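Local coordinates for protein N-acetylmuramoyl-l-alanine amidase (Bartonella henselae, PDB 3NE8) that probably cleaves, as a zinc-dependent hydrolase, the amide bond between N-acetylmuramic acid and L-alanine in peptidoglycan during remodelling of the bacterial cell wall, at residues A[83-97]-A[187-199]. Numbering follows the deposited sequence.
Sequences ADTIDVHSLRGATVY and VLIEIGYLSNKED. With ZN (zinc ion), chain B.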
loop_
_atom_site.group_PDB
_atom_site.type_symbol
_atom_site.label_atom_id
_atom_site.label_comp_id
_atom_site.label_asym_id
_atom_site.label_seq_id
_atom_site.Cartn_x
_atom_site.Cartn_y
_atom_site.Cartn_z
ATOM N N ALA A 83 0.497 -0.882 25.844
ATOM C CA ALA A 83 -0.280 -1.964 26.436
ATOM C C ALA A 83 -1.215 -1.350 27.477
ATOM O O ALA A 83 -1.010 -1.477 28.686
ATOM C CB ALA A 83 0.632 -3.008 27.057
ATOM N N ASP A 84 -2.240 -0.667 26.989
ATOM C CA ASP A 84 -3.044 0.210 27.821
ATOM C C ASP A 84 -4.210 -0.461 28.516
ATOM O O ASP A 84 -4.543 -1.615 28.258
ATOM C CB ASP A 84 -3.574 1.358 26.963
ATOM C CG ASP A 84 -2.487 2.336 26.602
ATOM O OD1 ASP A 84 -1.968 2.986 27.534
ATOM O OD2 ASP A 84 -2.123 2.439 25.414
ATOM N N THR A 85 -4.816 0.283 29.427
ATOM C CA THR A 85 -6.105 -0.090 29.978
ATOM C C THR A 85 -7.176 0.601 29.145
ATOM O O THR A 85 -7.052 1.789 28.842
ATOM C CB THR A 85 -6.238 0.355 31.443
ATOM O OG1 THR A 85 -5.502 -0.542 32.281
ATOM C CG2 THR A 85 -7.697 0.354 31.874
ATOM N N ILE A 86 -8.207 -0.139 28.750
ATOM C CA ILE A 86 -9.327 0.464 28.025
ATOM C C ILE A 86 -10.580 0.325 28.872
ATOM O O ILE A 86 -10.596 -0.429 29.848
ATOM C CB ILE A 86 -9.531 -0.107 26.596
ATOM C CG1 ILE A 86 -9.440 -1.631 26.582
ATOM C CG2 ILE A 86 -8.516 0.493 25.627
ATOM C CD1 ILE A 86 -9.689 -2.231 25.207
ATOM N N ASP A 87 -11.621 1.064 28.504
ATOM C CA ASP A 87 -12.795 1.206 29.356
ATOM C C ASP A 87 -13.533 -0.116 29.567
ATOM O O ASP A 87 -14.076 -0.372 30.643
ATOM C CB ASP A 87 -13.727 2.280 28.790
ATOM C CG ASP A 87 -13.046 3.635 28.672
ATOM O OD1 ASP A 87 -11.967 3.820 29.281
ATOM O OD2 ASP A 87 -13.590 4.516 27.971
ATOM N N VAL A 88 -13.541 -0.954 28.539
ATOM C CA VAL A 88 -14.204 -2.250 28.606
ATOM C C VAL A 88 -13.152 -3.330 28.826
ATOM O O VAL A 88 -12.281 -3.535 27.983
ATOM C CB VAL A 88 -14.995 -2.533 27.312
ATOM C CG1 VAL A 88 -15.657 -3.897 27.378
ATOM C CG2 VAL A 88 -16.026 -1.439 27.076
ATOM N N HIS A 89 -13.244 -4.027 29.954
ATOM C CA HIS A 89 -12.230 -5.000 30.362
ATOM C C HIS A 89 -12.280 -6.301 29.557
ATOM O O HIS A 89 -11.336 -7.090 29.575
ATOM C CB HIS A 89 -12.368 -5.320 31.854
ATOM C CG HIS A 89 -13.537 -6.198 32.179
ATOM N ND1 HIS A 89 -14.740 -5.700 32.633
ATOM C CD2 HIS A 89 -13.689 -7.542 32.110
ATOM C CE1 HIS A 89 -15.582 -6.699 32.829
ATOM N NE2 HIS A 89 -14.970 -7.827 32.518
ATOM N N SER A 90 -13.390 -6.533 28.861
ATOM C CA SER A 90 -13.558 -7.761 28.086
ATOM C C SER A 90 -12.863 -7.669 26.727
ATOM O O SER A 90 -12.678 -8.678 26.041
ATOM C CB SER A 90 -15.045 -8.070 27.890
ATOM O OG SER A 90 -15.696 -6.999 27.231
ATOM N N LEU A 91 -12.500 -6.450 26.344
ATOM C CA LEU A 91 -11.808 -6.196 25.087
ATOM C C LEU A 91 -10.350 -6.632 25.173
ATOM O O LEU A 91 -9.638 -6.316 26.134
ATOM C CB LEU A 91 -11.891 -4.711 24.726
ATOM C CG LEU A 91 -13.149 -4.223 24.001
ATOM C CD1 LEU A 91 -13.431 -2.766 24.308
ATOM C CD2 LEU A 91 -12.991 -4.418 22.512
ATOM N N ARG A 92 -9.899 -7.367 24.168
ATOM C CA ARG A 92 -8.532 -7.857 24.175
ATOM C C ARG A 92 -8.056 -8.103 22.759
ATOM O O ARG A 92 -8.860 -8.197 21.818
ATOM C CB ARG A 92 -8.425 -9.145 24.989
ATOM C CG ARG A 92 -9.280 -10.277 24.459
ATOM C CD ARG A 92 -9.031 -11.562 25.227
ATOM N NE ARG A 92 -7.662 -12.034 25.047
ATOM C CZ ARG A 92 -7.298 -13.311 25.096
ATOM N NH1 ARG A 92 -8.203 -14.255 25.322
ATOM N NH2 ARG A 92 -6.028 -13.644 24.916
ATOM N N GLY A 93 -6.741 -8.198 22.604
ATOM C CA GLY A 93 -6.143 -8.519 21.324
ATOM C C GLY A 93 -5.310 -7.392 20.749
ATOM O O GLY A 93 -5.521 -6.213 21.046
ATOM N N ALA A 94 -4.347 -7.756 19.915
ATOM C CA ALA A 94 -3.501 -6.766 19.262
ATOM C C ALA A 94 -4.345 -5.809 18.424
ATOM O O ALA A 94 -5.333 -6.216 17.804
ATOM C CB ALA A 94 -2.443 -7.452 18.408
ATOM N N THR A 95 -3.948 -4.539 18.416
ATOM C CA THR A 95 -4.644 -3.494 17.676
ATOM C C THR A 95 -3.610 -2.554 17.081
ATOM O O THR A 95 -2.562 -2.308 17.691
ATOM C CB THR A 95 -5.537 -2.630 18.608
ATOM O OG1 THR A 95 -6.226 -3.464 19.545
ATOM C CG2 THR A 95 -6.561 -1.833 17.821
ATOM N N VAL A 96 -3.904 -2.010 15.903
ATOM C CA VAL A 96 -3.068 -0.974 15.305
ATOM C C VAL A 96 -3.903 0.276 15.082
ATOM O O VAL A 96 -4.993 0.212 14.485
ATOM C CB VAL A 96 -2.432 -1.412 13.975
ATOM C CG1 VAL A 96 -1.444 -0.351 13.497
ATOM C CG2 VAL A 96 -1.744 -2.754 14.117
ATOM N N TYR A 97 -3.402 1.408 15.557
ATOM C CA TYR A 97 -4.057 2.697 15.383
ATOM C C TYR A 97 -3.252 3.605 14.470
ATOM O O TYR A 97 -2.023 3.666 14.545
ATOM C CB TYR A 97 -4.250 3.423 16.725
ATOM C CG TYR A 97 -5.145 2.700 17.696
ATOM C CD1 TYR A 97 -6.491 3.028 17.800
ATOM C CD2 TYR A 97 -4.650 1.692 18.510
ATOM C CE1 TYR A 97 -7.320 2.363 18.696
ATOM C CE2 TYR A 97 -5.465 1.024 19.400
ATOM C CZ TYR A 97 -6.803 1.359 19.491
ATOM O OH TYR A 97 -7.643 0.691 20.369
ATOM N N VAL A 187 2.411 4.588 13.305
ATOM C CA VAL A 187 1.311 3.822 13.864
ATOM C C VAL A 187 1.530 3.631 15.356
ATOM O O VAL A 187 2.670 3.688 15.847
ATOM C CB VAL A 187 1.144 2.430 13.190
ATOM C CG1 VAL A 187 0.913 2.570 11.687
ATOM C CG2 VAL A 187 2.337 1.517 13.479
ATOM N N LEU A 188 0.442 3.368 16.068
ATOM C CA LEU A 188 0.488 3.007 17.473
ATOM C C LEU A 188 -0.025 1.581 17.591
ATOM O O LEU A 188 -1.143 1.273 17.160
ATOM C CB LEU A 188 -0.354 3.979 18.307
ATOM C CG LEU A 188 -0.327 3.793 19.826
ATOM C CD1 LEU A 188 -0.559 5.126 20.521
ATOM C CD2 LEU A 188 -1.322 2.750 20.300
ATOM N N ILE A 189 0.795 0.693 18.136
ATOM C CA ILE A 189 0.406 -0.704 18.272
ATOM C C ILE A 189 0.148 -1.026 19.725
ATOM O O ILE A 189 1.015 -0.816 20.577
ATOM C CB ILE A 189 1.478 -1.656 17.731
ATOM C CG1 ILE A 189 1.714 -1.374 16.247
ATOM C CG2 ILE A 189 1.063 -3.111 17.948
ATOM C CD1 ILE A 189 2.751 -2.275 15.600
ATOM N N GLU A 190 -1.066 -1.481 20.021
ATOM C CA GLU A 190 -1.356 -2.059 21.325
ATOM C C GLU A 190 -0.998 -3.523 21.220
ATOM O O GLU A 190 -1.615 -4.268 20.455
ATOM C CB GLU A 190 -2.835 -1.914 21.689
ATOM C CG GLU A 190 -3.294 -0.483 21.883
ATOM C CD GLU A 190 -2.837 0.147 23.184
ATOM O OE1 GLU A 190 -2.296 -0.557 24.065
ATOM O OE2 GLU A 190 -3.036 1.380 23.324
ATOM N N ILE A 191 0.031 -3.946 21.940
ATOM C CA ILE A 191 0.370 -5.345 21.814
ATOM C C ILE A 191 -0.671 -6.192 22.537
ATOM O O ILE A 191 -0.885 -7.340 22.138
ATOM C CB ILE A 191 1.785 -5.652 22.248
ATOM C CG1 ILE A 191 1.970 -5.212 23.690
ATOM C CG2 ILE A 191 2.768 -4.956 21.319
ATOM C CD1 ILE A 191 3.265 -5.678 24.311
ATOM N N GLY A 192 -1.353 -5.601 23.520
ATOM C CA GLY A 192 -2.500 -6.189 24.200
ATOM C C GLY A 192 -2.988 -5.168 25.211
ATOM O O GLY A 192 -2.370 -4.116 25.359
ATOM N N TYR A 193 -4.074 -5.469 25.919
ATOM C CA TYR A 193 -4.608 -4.526 26.894
ATOM C C TYR A 193 -4.423 -5.037 28.312
ATOM O O TYR A 193 -4.935 -6.091 28.673
ATOM C CB TYR A 193 -6.087 -4.228 26.609
ATOM C CG TYR A 193 -6.257 -3.557 25.266
ATOM C CD1 TYR A 193 -6.125 -2.181 25.134
ATOM C CD2 TYR A 193 -6.491 -4.307 24.120
ATOM C CE1 TYR A 193 -6.245 -1.558 23.892
ATOM C CE2 TYR A 193 -6.617 -3.693 22.873
ATOM C CZ TYR A 193 -6.495 -2.321 22.768
ATOM O OH TYR A 193 -6.619 -1.699 21.544
ATOM N N LEU A 194 -3.696 -4.284 29.126
ATOM C CA LEU A 194 -3.476 -4.697 30.506
ATOM C C LEU A 194 -4.752 -4.685 31.353
ATOM O O LEU A 194 -4.755 -5.188 32.476
ATOM C CB LEU A 194 -2.374 -3.855 31.150
ATOM C CG LEU A 194 -0.964 -4.342 30.805
ATOM C CD1 LEU A 194 0.101 -3.373 31.284
ATOM C CD2 LEU A 194 -0.714 -5.722 31.400
ATOM N N SER A 195 -5.836 -4.127 30.816
ATOM C CA SER A 195 -7.141 -4.172 31.472
ATOM C C SER A 195 -7.796 -5.543 31.349
ATOM O O SER A 195 -8.778 -5.826 32.033
ATOM C CB SER A 195 -8.069 -3.088 30.912
ATOM O OG SER A 195 -7.911 -2.950 29.507
ATOM N N ASN A 196 -7.266 -6.385 30.468
ATOM C CA ASN A 196 -7.798 -7.729 30.265
ATOM C C ASN A 196 -6.846 -8.782 30.817
ATOM O O ASN A 196 -5.651 -8.767 30.518
ATOM C CB ASN A 196 -8.040 -7.977 28.776
ATOM C CG ASN A 196 -8.563 -9.363 28.508
ATOM O OD1 ASN A 196 -7.794 -10.308 28.332
ATOM N ND2 ASN A 196 -9.888 -9.502 28.501
ATOM N N LYS A 197 -7.378 -9.694 31.626
ATOM C CA LYS A 197 -6.550 -10.649 32.356
ATOM C C LYS A 197 -5.836 -11.636 31.453
ATOM O O LYS A 197 -4.717 -12.055 31.754
ATOM C CB LYS A 197 -7.399 -11.419 33.365
ATOM C CG LYS A 197 -8.047 -10.531 34.390
ATOM C CD LYS A 197 -7.045 -10.120 35.446
ATOM C CE LYS A 197 -7.624 -9.078 36.379
ATOM N NZ LYS A 197 -7.731 -7.760 35.692
ATOM N N GLU A 198 -6.485 -12.024 30.360
ATOM C CA GLU A 198 -5.876 -12.946 29.416
ATOM C C GLU A 198 -4.744 -12.268 28.650
ATOM O O GLU A 198 -3.675 -12.854 28.456
ATOM C CB GLU A 198 -6.924 -13.522 28.462
ATOM C CG GLU A 198 -7.933 -14.428 29.147
ATOM C CD GLU A 198 -7.275 -15.602 29.843
ATOM O OE1 GLU A 198 -6.302 -16.164 29.292
ATOM O OE2 GLU A 198 -7.736 -15.966 30.944
ATOM N N ASP A 199 -4.963 -11.031 28.209
ATOM C CA ASP A 199 -3.881 -10.289 27.568
ATOM C C ASP A 199 -2.699 -10.109 28.519
ATOM O O ASP A 199 -1.547 -10.192 28.095
ATOM C CB ASP A 199 -4.354 -8.928 27.043
ATOM C CG ASP A 199 -5.001 -9.019 25.670
ATOM O OD1 ASP A 199 -5.291 -10.147 25.204
ATOM O OD2 ASP A 199 -5.233 -7.961 25.056
HETATM ZN ZN ZN B . -0.115 3.527 26.628
HETATM O O HOH W 1 -9.626 -4.418 28.139
HETATM O O HOH W 2 -5.264 -11.612 22.873
#
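Beside the zinc, the carboxylates of D84 and E190 meet with their planes turned 65° apart. D84 OD2, itself a metal ligand, lies 2.5 Å from E190 OE2. The other oxygen, E190 OE1, accepts from D84 N at 2.9 Å, from its syn side, somewhat out of the carboxylate plane. E190 curls back through a bend at its second torsion (chi2 -75°), a reach suited to glutamate.

Deeper in, Y193 projects between the loop and strand of 83-97. I86 CD1 sits 3.6 Å from the centroid of the Y193 ring in a CH-pi contact over one face, while the Y193 hydroxyl is hydrogen-bonded to both T95 OG1 and Y97 OH. Tyrosine combines an apolar face with a polar end that ties the loop after strand 187-190 to strand 94-97.

D199 anchors the backbone of Y193. D199 OD2 accepts from Y193 N on its anti lone pair and from G93 N, 2.9 Å away, on its syn one; G93 adopts backbone angles that only glycine takes readily. D199 OD1 forms a salt bridge with R92 NE at 3.0 Å, met from above the carboxylate plane, and E198 CB lies over the guanidinium face. Asparagine suits position 196, having an acceptor, OD1, to cap D199 N and a donor, ND2, for H89 O. S195 OG accepts from I86 N along a nearly straight bond (169°), joining turn 193-196 to the loop following D84.

Strands 94-97 and 187-190 run antiparallel, T95-E190 and Y97-L188 being hydrogen-bonded pairs, with V96 CG1 against V187 CB on the opposite face from T95 and Y97. H13, E28, H82 and E115 complete the zinc site. A mixed sheet carrying metal ligands and an adjoining glutamate near its strand ends is typical of zinc-dependent N-acetylmuramoyl-L-alanine amidases, in which such a glutamate is probably catalytic.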